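Local coordinates for protein endo-beta-1,2-glucanase (PDB 6IMV) that hydrolyses internal beta-1,2-glucosidic linkages of beta-1,2-glucan, as a fungal glycoside hydrolase that binds sophorose, at residues Tyr244-Tyr249 with Trp273-Pro278; Gln279-Asp284 with Val295-Trp300; Gly251-Trp256 with Val309-Tyr314. All coordinates share one frame; numbering follows the deposited sequence.

Interaction 1: residues Tyr244-Tyr249 with Trp273-Pro278. With GLC (alpha-D-glucopyranose), chain D.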
loop_
_atom_site.group_PDB
_atom_site.type_symbol
_atom_site.label_atom_id
_atom_site.label_comp_id
_atom_site.label_asym_id
_atom_site.label_seq_id
_atom_site.Cartn_x
_atom_site.Cartn_y
_atom_site.Cartn_z
ATOM N N TYR A 244 13.119 -7.573 -13.382
ATOM C CA TYR A 244 13.662 -7.870 -12.061
ATOM C C TYR A 244 13.240 -6.792 -11.061
ATOM O O TYR A 244 12.971 -5.658 -11.431
ATOM C CB TYR A 244 15.188 -7.986 -12.122
ATOM C CG TYR A 244 15.688 -8.931 -13.182
ATOM C CD1 TYR A 244 15.495 -10.298 -13.056
ATOM C CD2 TYR A 244 16.338 -8.463 -14.316
ATOM C CE1 TYR A 244 15.937 -11.180 -14.029
ATOM C CE2 TYR A 244 16.790 -9.334 -15.296
ATOM C CZ TYR A 244 16.580 -10.696 -15.155
ATOM O OH TYR A 244 17.017 -11.566 -16.110
ATOM N N LEU A 245 13.174 -7.192 -9.788
ATOM C CA LEU A 245 13.025 -6.269 -8.678
ATOM C C LEU A 245 14.379 -5.598 -8.442
ATOM O O LEU A 245 15.184 -6.108 -7.678
ATOM C CB LEU A 245 12.558 -7.046 -7.443
ATOM C CG LEU A 245 11.202 -7.727 -7.581
ATOM C CD1 LEU A 245 10.746 -8.300 -6.254
ATOM C CD2 LEU A 245 10.162 -6.753 -8.115
ATOM N N ASN A 246 14.617 -4.474 -9.130
ATOM C CA ASN A 246 15.945 -3.855 -9.153
ATOM C C ASN A 246 15.872 -2.343 -8.904
ATOM O O ASN A 246 16.831 -1.613 -9.224
ATOM C CB ASN A 246 16.651 -4.140 -10.478
ATOM C CG ASN A 246 15.990 -3.469 -11.662
ATOM O OD1 ASN A 246 14.849 -3.021 -11.570
ATOM N ND2 ASN A 246 16.715 -3.363 -12.765
ATOM N N ASP A 247 14.779 -1.868 -8.294
ATOM C CA ASP A 247 14.582 -0.428 -8.142
ATOM C C ASP A 247 14.229 -0.074 -6.695
ATOM O O ASP A 247 13.994 -0.949 -5.870
ATOM C CB ASP A 247 13.561 0.051 -9.173
ATOM C CG ASP A 247 12.162 -0.498 -8.965
ATOM O OD1 ASP A 247 11.738 -0.614 -7.797
ATOM O OD2 ASP A 247 11.506 -0.782 -9.974
ATOM N N PRO A 248 14.194 1.228 -6.332
ATOM C CA PRO A 248 13.912 1.633 -4.954
ATOM C C PRO A 248 12.427 1.693 -4.542
ATOM O O PRO A 248 12.106 2.214 -3.455
ATOM C CB PRO A 248 14.514 3.040 -4.832
ATOM C CG PRO A 248 14.911 3.461 -6.243
ATOM C CD PRO A 248 14.484 2.371 -7.204
ATOM N N TYR A 249 11.531 1.155 -5.369
ATOM C CA TYR A 249 10.083 1.234 -5.104
ATOM C C TYR A 249 9.692 -0.003 -4.272
ATOM O O TYR A 249 10.500 -0.484 -3.496
ATOM C CB TYR A 249 9.354 1.535 -6.421
ATOM C CG TYR A 249 10.112 2.532 -7.264
ATOM C CD1 TYR A 249 10.475 3.774 -6.759
ATOM C CD2 TYR A 249 10.561 2.202 -8.529
ATOM C CE1 TYR A 249 11.237 4.667 -7.504
ATOM C CE2 TYR A 249 11.331 3.074 -9.282
ATOM C CZ TYR A 249 11.669 4.314 -8.772
ATOM O OH TYR A 249 12.422 5.171 -9.525
ATOM N N TRP A 273 22.560 -5.221 -4.107
ATOM C CA TRP A 273 22.607 -3.765 -4.005
ATOM C C TRP A 273 23.343 -3.159 -5.204
ATOM O O TRP A 273 22.967 -2.093 -5.686
ATOM C CB TRP A 273 23.187 -3.340 -2.657
ATOM C CG TRP A 273 22.239 -3.706 -1.560
ATOM C CD1 TRP A 273 22.343 -4.762 -0.706
ATOM C CD2 TRP A 273 21.001 -3.046 -1.239
ATOM N NE1 TRP A 273 21.259 -4.797 0.133
ATOM C CE2 TRP A 273 20.422 -3.758 -0.164
ATOM C CE3 TRP A 273 20.345 -1.907 -1.724
ATOM C CZ2 TRP A 273 19.213 -3.381 0.414
ATOM C CZ3 TRP A 273 19.149 -1.530 -1.148
ATOM C CH2 TRP A 273 18.589 -2.264 -0.096
ATOM N N GLU A 274 24.336 -3.882 -5.722
ATOM C CA GLU A 274 25.081 -3.437 -6.883
ATOM C C GLU A 274 24.151 -3.377 -8.098
ATOM O O GLU A 274 24.143 -2.399 -8.827
ATOM C CB GLU A 274 26.251 -4.377 -7.150
ATOM C CG GLU A 274 27.177 -3.876 -8.240
ATOM C CD GLU A 274 28.400 -4.750 -8.451
ATOM O OE1 GLU A 274 28.747 -5.515 -7.517
ATOM O OE2 GLU A 274 28.993 -4.670 -9.548
ATOM N N TYR A 275 23.365 -4.436 -8.298
ATOM C CA TYR A 275 22.489 -4.538 -9.443
ATOM C C TYR A 275 21.364 -3.497 -9.346
ATOM O O TYR A 275 20.829 -3.065 -10.360
ATOM C CB TYR A 275 21.923 -5.953 -9.570
ATOM C CG TYR A 275 21.195 -6.166 -10.867
ATOM C CD1 TYR A 275 21.900 -6.247 -12.058
ATOM C CD2 TYR A 275 19.815 -6.232 -10.920
ATOM C CE1 TYR A 275 21.253 -6.415 -13.270
ATOM C CE2 TYR A 275 19.151 -6.413 -12.120
ATOM C CZ TYR A 275 19.874 -6.507 -13.297
ATOM O OH TYR A 275 19.238 -6.673 -14.486
ATOM N N LYS A 276 21.011 -3.116 -8.113
ATOM C CA LYS A 276 19.956 -2.144 -7.837
ATOM C C LYS A 276 20.439 -0.708 -8.075
ATOM O O LYS A 276 19.627 0.159 -8.361
ATOM C CB LYS A 276 19.455 -2.302 -6.396
ATOM C CG LYS A 276 18.310 -3.294 -6.221
ATOM C CD LYS A 276 18.025 -3.659 -4.776
ATOM C CE LYS A 276 17.641 -2.463 -3.928
ATOM N NZ LYS A 276 16.470 -1.742 -4.471
ATOM N N ARG A 277 21.752 -0.475 -7.956
ATOM C CA ARG A 277 22.330 0.873 -7.762
ATOM C C ARG A 277 21.965 1.824 -8.902
ATOM O O ARG A 277 21.648 2.984 -8.650
ATOM C CB ARG A 277 23.852 0.784 -7.591
ATOM C CG ARG A 277 24.455 1.891 -6.731
ATOM C CD ARG A 277 25.798 1.513 -6.116
ATOM N NE ARG A 277 25.635 0.569 -5.010
ATOM C CZ ARG A 277 26.462 -0.435 -4.732
ATOM N NH1 ARG A 277 27.433 -0.744 -5.572
ATOM N NH2 ARG A 277 26.303 -1.125 -3.616
ATOM N N PRO A 278 22.024 1.409 -10.190
ATOM C CA PRO A 278 21.700 2.322 -11.286
ATOM C C PRO A 278 20.244 2.827 -11.302
ATOM O O PRO A 278 19.947 3.770 -12.024
ATOM C CB PRO A 278 21.981 1.487 -12.553
ATOM C CG PRO A 278 22.920 0.383 -12.086
ATOM C CD PRO A 278 22.469 0.086 -10.670
HETATM C C1 GLC D . 5.612 -2.610 -11.662
HETATM C C2 GLC D . 4.906 -2.807 -10.339
HETATM C C3 GLC D . 4.692 -1.477 -9.639
HETATM C C4 GLC D . 6.032 -0.799 -9.420
HETATM C C5 GLC D . 6.731 -0.633 -10.770
HETATM C C6 GLC D . 8.148 -0.092 -10.601
HETATM O O1 GLC D . 4.683 -1.899 -12.508
HETATM O O2 GLC D . 3.625 -3.395 -10.612
HETATM O O3 GLC D . 4.044 -1.646 -8.378
HETATM O O4 GLC D . 5.839 0.451 -8.746
HETATM O O5 GLC D . 6.819 -1.891 -11.452
HETATM O O6 GLC D . 8.951 -0.996 -9.836
#
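A chi1 of -170° sets CG of Y275 anti to its backbone N, and the ring beyond it meets Y244 of the loop, whose own CG lies beside the backbone N. The two rings form an offset edge-to-face pair: the edge of Y275 is turned toward the face of Y244, the planes stand at 80°, and the centroids lie 6.0 Å apart. The closest atoms are Y275 OH and Y244 CD2, 3.4 Å apart. Farther back on the same ring, Y275 CE2 meets N246 CB at 3.8 Å.

K276 works on the other flank. Its chain bends at chi3 and chi4, carrying its amino group toward the D247 backbone. NZ comes within 3.0 Å of D247 O, although the angle is too poor for a hydrogen bond; its strong partner is E252, in a salt bridge. The backbones also come close here, with a CA-H...O contact of 3.5 Å from K276 CA to N246 O, an oxygen that also accepts from Q279.

On the sugar side of the loop D247 closes an Asx turn, its OD1 accepting from Y249 N at 3.0 Å. The other carboxylate oxygen, D247 OD2, accepts from O6 of the bound glucose at 2.6 Å. E250 and H304 also bond this sugar. One loop thus packs on a helix by aromatic and aliphatic contacts and grips a sugar hydroxyl from a carboxylate fixed by its own backbone, while the ammonium of K276 is likely to polarise the D247 carbonyl beside it.

Interaction 2: residues Gln279-Asp284 with Val295-Trp300; sequences QLVSVD and VQKGYW. With NAG (2-acetamido-2-deoxy-beta-D-glucopyranose), chain H; GLC (alpha-D-glucopyranose), chain D.
K297 and V281 lie side by side and point the same way where the two-stranded antiparallel hairpin 282-287/290-296 opens at its base, their CB atoms 4.0 Å apart. The lysine chain stays extended beyond CG, which is anti to the backbone N, and crosses V283 obliquely: CB sits 3.8 Å from V283 CG2, while CD touches both V283 CG1 and V281 CG1. V283 also meets V295, its hydrogen-bonded partner, CG2 to CG2, whereas S282 and Q296 form the non-hydrogen-bonded pair. On the opposite face, that of S282 and Q296, L280 crosses Q296 at about a right angle, placing CD1 3.4 Å from OE1, an oxygen bonded to Y472.

The tip of K297 reaches O7 of a protein-attached N-acetylglucosamine; the modelled distance is doubtfully short. Q279 OE1 accepts from O6 of that sugar at 2.6 Å. An alanine at K297 would probably open a gap beside V281 CG1 and V283 CG1, and would remove whatever bond the amino group makes to O7.

Beyond the hairpin, the ring of Y299 carries C6 of the bound glucose over one face, 3.6 Å from CG. The backbone closes the base with a direct bond from K297 N to V281 O at 2.9 Å, and a water beside it accepts from V281 N while donating to Q279 O and K297 O.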
loop_
_atom_site.group_PDB
_atom_site.type_symbol
_atom_site.label_atom_id
_atom_site.label_comp_id
_atom_site.label_asym_id
_atom_site.label_seq_id
_atom_site.Cartn_x
_atom_site.Cartn_y
_atom_site.Cartn_z
ATOM N N GLN A 279 19.346 2.193 -10.537
ATOM C CA GLN A 279 17.929 2.593 -10.512
ATOM C C GLN A 279 17.668 3.593 -9.372
ATOM O O GLN A 279 16.552 4.111 -9.261
ATOM C CB GLN A 279 17.029 1.363 -10.402
ATOM C CG GLN A 279 16.895 0.577 -11.701
ATOM C CD GLN A 279 18.169 -0.101 -12.142
ATOM O OE1 GLN A 279 18.700 0.187 -13.207
ATOM N NE2 GLN A 279 18.686 -0.997 -11.320
ATOM N N LEU A 280 18.679 3.835 -8.524
ATOM C CA LEU A 280 18.617 4.836 -7.452
ATOM C C LEU A 280 19.279 6.125 -7.951
ATOM O O LEU A 280 20.496 6.182 -8.066
ATOM C CB LEU A 280 19.319 4.290 -6.203
ATOM C CG LEU A 280 19.215 5.154 -4.943
ATOM C CD1 LEU A 280 17.764 5.312 -4.517
ATOM C CD2 LEU A 280 20.053 4.579 -3.811
ATOM N N VAL A 281 18.459 7.138 -8.251
ATOM C CA VAL A 281 18.888 8.292 -9.035
ATOM C C VAL A 281 18.360 9.583 -8.391
ATOM O O VAL A 281 17.197 9.674 -7.980
ATOM C CB VAL A 281 18.425 8.162 -10.503
ATOM C CG1 VAL A 281 18.783 9.392 -11.339
ATOM C CG2 VAL A 281 18.981 6.909 -11.161
ATOM N N SER A 282 19.231 10.591 -8.343
ATOM C CA SER A 282 18.892 11.938 -7.887
ATOM C C SER A 282 18.455 12.777 -9.088
ATOM O O SER A 282 19.147 12.811 -10.089
ATOM C CB SER A 282 20.068 12.568 -7.202
ATOM O OG SER A 282 19.716 13.803 -6.617
ATOM N N VAL A 283 17.306 13.444 -8.979
ATOM C CA VAL A 283 16.886 14.418 -9.974
ATOM C C VAL A 283 16.243 15.597 -9.246
ATOM O O VAL A 283 15.760 15.464 -8.116
ATOM C CB VAL A 283 15.915 13.835 -11.021
ATOM C CG1 VAL A 283 16.594 12.805 -11.897
ATOM C CG2 VAL A 283 14.652 13.256 -10.390
ATOM N N ASP A 284 16.222 16.743 -9.929
ATOM C CA ASP A 284 15.650 17.948 -9.379
ATOM C C ASP A 284 14.307 18.220 -10.068
ATOM O O ASP A 284 14.234 18.329 -11.306
ATOM C CB ASP A 284 16.618 19.124 -9.523
ATOM C CG ASP A 284 17.803 19.096 -8.577
ATOM O OD1 ASP A 284 17.846 18.231 -7.650
ATOM O OD2 ASP A 284 18.686 19.944 -8.774
ATOM N N VAL A 295 14.860 15.131 -5.492
ATOM C CA VAL A 295 14.072 13.977 -5.122
ATOM C C VAL A 295 14.745 12.710 -5.649
ATOM O O VAL A 295 15.580 12.750 -6.558
ATOM C CB VAL A 295 12.632 14.086 -5.661
ATOM C CG1 VAL A 295 11.925 15.299 -5.095
ATOM C CG2 VAL A 295 12.590 14.097 -7.185
ATOM N N GLN A 296 14.323 11.582 -5.080
ATOM C CA GLN A 296 14.523 10.275 -5.677
ATOM C C GLN A 296 13.663 10.166 -6.940
ATOM O O GLN A 296 12.431 10.306 -6.879
ATOM C CB GLN A 296 14.109 9.180 -4.696
ATOM C CG GLN A 296 14.245 7.780 -5.279
ATOM C CD GLN A 296 13.793 6.747 -4.284
ATOM O OE1 GLN A 296 14.598 6.210 -3.530
ATOM N NE2 GLN A 296 12.498 6.488 -4.267
ATOM N N LYS A 297 14.311 9.891 -8.073
ATOM C CA LYS A 297 13.613 9.701 -9.326
ATOM C C LYS A 297 12.644 8.519 -9.188
ATOM O O LYS A 297 13.007 7.476 -8.662
ATOM C CB LYS A 297 14.615 9.476 -10.455
ATOM C CG LYS A 297 14.024 9.551 -11.855
ATOM C CD LYS A 297 15.074 9.350 -12.920
ATOM C CE LYS A 297 14.502 9.482 -14.310
ATOM N NZ LYS A 297 15.561 9.325 -15.330
ATOM N N GLY A 298 11.398 8.728 -9.621
ATOM C CA GLY A 298 10.341 7.738 -9.517
ATOM C C GLY A 298 10.244 6.865 -10.759
ATOM O O GLY A 298 10.938 7.076 -11.753
ATOM N N TYR A 299 9.373 5.856 -10.700
ATOM C CA TYR A 299 9.037 5.105 -11.888
ATOM C C TYR A 299 8.079 5.970 -12.718
ATOM O O TYR A 299 8.429 6.410 -13.831
ATOM C CB TYR A 299 8.516 3.709 -11.535
ATOM C CG TYR A 299 8.496 2.769 -12.713
ATOM C CD1 TYR A 299 9.674 2.353 -13.312
ATOM C CD2 TYR A 299 7.301 2.336 -13.261
ATOM C CE1 TYR A 299 9.668 1.508 -14.411
ATOM C CE2 TYR A 299 7.275 1.481 -14.351
ATOM C CZ TYR A 299 8.462 1.072 -14.932
ATOM O OH TYR A 299 8.424 0.241 -16.009
ATOM N N TRP A 300 6.900 6.251 -12.149
ATOM C CA TRP A 300 6.009 7.330 -12.612
ATOM C C TRP A 300 6.039 8.517 -11.645
ATOM O O TRP A 300 5.548 9.579 -11.989
ATOM C CB TRP A 300 4.568 6.831 -12.757
ATOM C CG TRP A 300 4.424 5.690 -13.709
ATOM C CD1 TRP A 300 4.527 5.736 -15.065
ATOM C CD2 TRP A 300 4.139 4.322 -13.365
ATOM N NE1 TRP A 300 4.359 4.482 -15.586
ATOM C CE2 TRP A 300 4.092 3.600 -14.574
ATOM C CE3 TRP A 300 3.923 3.641 -12.159
ATOM C CZ2 TRP A 300 3.831 2.234 -14.616
ATOM C CZ3 TRP A 300 3.670 2.289 -12.197
ATOM C CH2 TRP A 300 3.635 1.597 -13.409
HETATM C C1 NAG H . 14.773 4.206 -16.835
HETATM C C2 NAG H . 15.802 5.070 -17.559
HETATM C C3 NAG H . 16.733 4.144 -18.329
HETATM C C4 NAG H . 17.429 3.222 -17.333
HETATM C C5 NAG H . 16.350 2.328 -16.705
HETATM C C6 NAG H . 16.902 1.326 -15.697
HETATM C C7 NAG H . 15.028 7.305 -18.247
HETATM C C8 NAG H . 14.297 8.080 -19.288
HETATM N N2 NAG H . 15.171 6.003 -18.475
HETATM O O3 NAG H . 17.688 4.930 -19.021
HETATM O O4 NAG H . 18.493 2.501 -17.968
HETATM O O5 NAG H . 15.419 3.192 -16.037
HETATM O O6 NAG H . 17.794 1.988 -14.786
HETATM O O7 NAG H . 15.441 7.845 -17.243
HETATM C C1 GLC D . 5.612 -2.610 -11.662
HETATM C C2 GLC D . 4.906 -2.807 -10.339
HETATM C C3 GLC D . 4.692 -1.477 -9.639
HETATM C C4 GLC D . 6.032 -0.799 -9.420
HETATM C C5 GLC D . 6.731 -0.633 -10.770
HETATM C C6 GLC D . 8.148 -0.092 -10.601
HETATM O O1 GLC D . 4.683 -1.899 -12.508
HETATM O O2 GLC D . 3.625 -3.395 -10.612
HETATM O O3 GLC D . 4.044 -1.646 -8.378
HETATM O O4 GLC D . 5.839 0.451 -8.746
HETATM O O5 GLC D . 6.819 -1.891 -11.452
HETATM O O6 GLC D . 8.951 -0.996 -9.836
HETATM O O HOH W 1 15.559 6.406 -8.081
#

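Interaction 3: residues Gly251-Trp256 with Val309-Tyr314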
loop_
_atom_site.group_PDB
_atom_site.type_symbol
_atom_site.label_atom_id
_atom_site.label_comp_id
_atom_site.label_asym_id
_atom_site.label_seq_id
_atom_site.Cartn_x
_atom_site.Cartn_y
_atom_site.Cartn_z
ATOM N N GLY A 251 9.175 -3.105 -4.483
ATOM C CA GLY A 251 9.896 -4.353 -4.614
ATOM C C GLY A 251 11.109 -4.443 -3.701
ATOM O O GLY A 251 11.614 -5.538 -3.441
ATOM N N GLU A 252 11.574 -3.303 -3.186
ATOM C CA GLU A 252 12.744 -3.290 -2.310
ATOM C C GLU A 252 12.476 -4.077 -1.020
ATOM O O GLU A 252 13.412 -4.622 -0.414
ATOM C CB GLU A 252 13.186 -1.862 -2.008
ATOM C CG GLU A 252 14.566 -1.797 -1.382
ATOM C CD GLU A 252 15.128 -0.392 -1.388
ATOM O OE1 GLU A 252 14.892 0.337 -0.400
ATOM O OE2 GLU A 252 15.750 -0.015 -2.404
ATOM N N LEU A 253 11.213 -4.148 -0.602
ATOM C CA LEU A 253 10.838 -4.927 0.589
ATOM C C LEU A 253 11.257 -6.390 0.403
ATOM O O LEU A 253 11.777 -7.015 1.336
ATOM C CB LEU A 253 9.333 -4.800 0.843
ATOM C CG LEU A 253 8.859 -3.433 1.338
ATOM C CD1 LEU A 253 7.367 -3.466 1.631
ATOM C CD2 LEU A 253 9.639 -2.992 2.569
ATOM N N PHE A 254 11.063 -6.918 -0.811
ATOM C CA PHE A 254 11.396 -8.300 -1.076
ATOM C C PHE A 254 12.915 -8.499 -1.074
ATOM O O PHE A 254 13.393 -9.532 -0.592
ATOM C CB PHE A 254 10.796 -8.807 -2.387
ATOM C CG PHE A 254 10.865 -10.308 -2.450
ATOM C CD1 PHE A 254 9.981 -11.076 -1.718
ATOM C CD2 PHE A 254 11.890 -10.946 -3.128
ATOM C CE1 PHE A 254 10.073 -12.459 -1.716
ATOM C CE2 PHE A 254 11.973 -12.329 -3.130
ATOM C CZ PHE A 254 11.070 -13.078 -2.426
ATOM N N THR A 255 13.662 -7.526 -1.605
ATOM C CA THR A 255 15.124 -7.552 -1.546
ATOM C C THR A 255 15.592 -7.826 -0.110
ATOM O O THR A 255 16.441 -8.691 0.106
ATOM C CB THR A 255 15.753 -6.248 -2.048
ATOM O OG1 THR A 255 15.262 -5.986 -3.361
ATOM C CG2 THR A 255 17.263 -6.303 -2.088
ATOM N N TRP A 256 15.038 -7.081 0.853
ATOM C CA TRP A 256 15.403 -7.216 2.263
ATOM C C TRP A 256 15.080 -8.621 2.779
ATOM O O TRP A 256 15.820 -9.155 3.629
ATOM C CB TRP A 256 14.708 -6.165 3.127
ATOM C CG TRP A 256 15.232 -4.771 2.956
ATOM C CD1 TRP A 256 14.535 -3.691 2.502
ATOM C CD2 TRP A 256 16.553 -4.296 3.281
ATOM N NE1 TRP A 256 15.332 -2.578 2.517
ATOM C CE2 TRP A 256 16.571 -2.914 2.996
ATOM C CE3 TRP A 256 17.711 -4.892 3.796
ATOM C CZ2 TRP A 256 17.704 -2.129 3.191
ATOM C CZ3 TRP A 256 18.836 -4.117 3.991
ATOM C CH2 TRP A 256 18.826 -2.754 3.695
ATOM N N VAL A 309 8.099 2.554 2.886
ATOM C CA VAL A 309 8.383 3.329 4.103
ATOM C C VAL A 309 7.310 3.055 5.169
ATOM O O VAL A 309 7.549 3.330 6.338
ATOM C CB VAL A 309 8.526 4.836 3.816
ATOM C CG1 VAL A 309 9.522 5.096 2.703
ATOM C CG2 VAL A 309 7.190 5.499 3.521
ATOM N N LEU A 310 6.159 2.501 4.759
ATOM C CA LEU A 310 5.094 2.080 5.684
ATOM C C LEU A 310 5.505 0.826 6.465
ATOM O O LEU A 310 4.903 0.532 7.500
ATOM C CB LEU A 310 3.803 1.770 4.919
ATOM C CG LEU A 310 3.051 2.943 4.292
ATOM C CD1 LEU A 310 1.997 2.424 3.326
ATOM C CD2 LEU A 310 2.405 3.822 5.353
ATOM N N GLU A 311 6.457 0.053 5.936
ATOM C CA GLU A 311 6.677 -1.322 6.408
ATOM C C GLU A 311 8.061 -1.508 7.053
ATOM O O GLU A 311 8.236 -2.429 7.806
ATOM C CB GLU A 311 6.486 -2.304 5.254
ATOM C CG GLU A 311 5.115 -2.192 4.602
ATOM C CD GLU A 311 4.618 -3.463 3.940
ATOM O OE1 GLU A 311 4.932 -4.584 4.452
ATOM O OE2 GLU A 311 3.942 -3.340 2.912
ATOM N N MET A 312 9.041 -0.659 6.746
ATOM C CA MET A 312 10.374 -0.764 7.351
ATOM C C MET A 312 10.845 0.629 7.738
ATOM O O MET A 312 10.413 1.610 7.140
ATOM C CB MET A 312 11.373 -1.413 6.390
ATOM C CG MET A 312 10.983 -2.832 6.017
ATOM S SD MET A 312 12.213 -3.646 5.004
ATOM C CE MET A 312 13.424 -4.133 6.238
ATOM N N PRO A 313 11.705 0.757 8.772
ATOM C CA PRO A 313 12.058 2.066 9.331
ATOM C C PRO A 313 13.082 2.867 8.506
ATOM O O PRO A 313 14.108 3.297 9.029
ATOM C CB PRO A 313 12.611 1.685 10.716
ATOM C CG PRO A 313 13.233 0.332 10.503
ATOM C CD PRO A 313 12.315 -0.360 9.516
ATOM N N TYR A 314 12.749 3.115 7.237
ATOM C CA TYR A 314 13.521 3.960 6.349
ATOM C C TYR A 314 13.726 5.360 6.950
ATOM O O TYR A 314 14.782 5.948 6.771
ATOM C CB TYR A 314 12.817 4.069 4.991
ATOM C CG TYR A 314 13.021 2.868 4.105
ATOM C CD1 TYR A 314 14.106 2.810 3.246
ATOM C CD2 TYR A 314 12.148 1.788 4.130
ATOM C CE1 TYR A 314 14.317 1.714 2.430
ATOM C CE2 TYR A 314 12.352 0.680 3.321
ATOM C CZ TYR A 314 13.444 0.642 2.470
ATOM O OH TYR A 314 13.679 -0.437 1.661
#
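This is a buried contact, part polar and part apolar, between the first turn of helix 252-261 and the loop that leads into helix 318-337; E252, L253 and W256 meet E311, M312 and Y314, and the centre of the contact lies about 11 Å from the centre of the chain. The hydroxyl of Y314 is the polar hub. It donates to the anti lone pair of E252 OE1 at 2.5 Å, and it accepts from W256 NE1 at 2.8 Å, with an N-H...O angle of 150° and the oxygen close to the indole plane. The phenol oxygen is therefore held by two neighbours of the same helix, one turn apart. E252 OE1 has a further mate in K308, with which it makes a salt bridge.

Beside the hub lies a Met-aromatic contact, set within a helix-rich architecture consistent with the (alpha/alpha)6 barrel of this glycoside hydrolase family. M312 SD approaches W256 CD1 to 3.4 Å, obliquely to the ring. The bend of M312 at chi3 (79°) carries CE over the indole face, where it makes a CH-pi contact 4.1 Å from the centroid of the five-membered ring, 24° off the normal.

L253 packs against both M312 and E311. It and M312 slide past each other in opposite directions, with CD2 3.6 Å from SD. Its other methyl, CD1, lies 3.6 Å from E311 CD, the two chains crossing at about a right angle. W171 of helix 163-182 covers W256, E311 and M312, while F464 of helix 461-475 packs on W256, M312 and Y314.

Interactions 1 and 3 alternate along the chain, and helix 252-261 is followed directly by helix 266-276; their centres are about 13 Å apart, and the salt bridge of K276 with E252 joins them, with W273 packed on W256. Interaction 2 follows interaction 1 in sequence, its centre about 12 Å away, and is tied to it by probable hydrogen bonds from Q279 to N246 and between Y249 and K297. It lies within the sequence interval spanned by interaction 3, yet the two do not touch, their centres about 17 Å apart. Interactions 1 and 2 both reach the bound glucose, whereas interaction 3 is a buried contact that meets interaction 1 through helix 252-261.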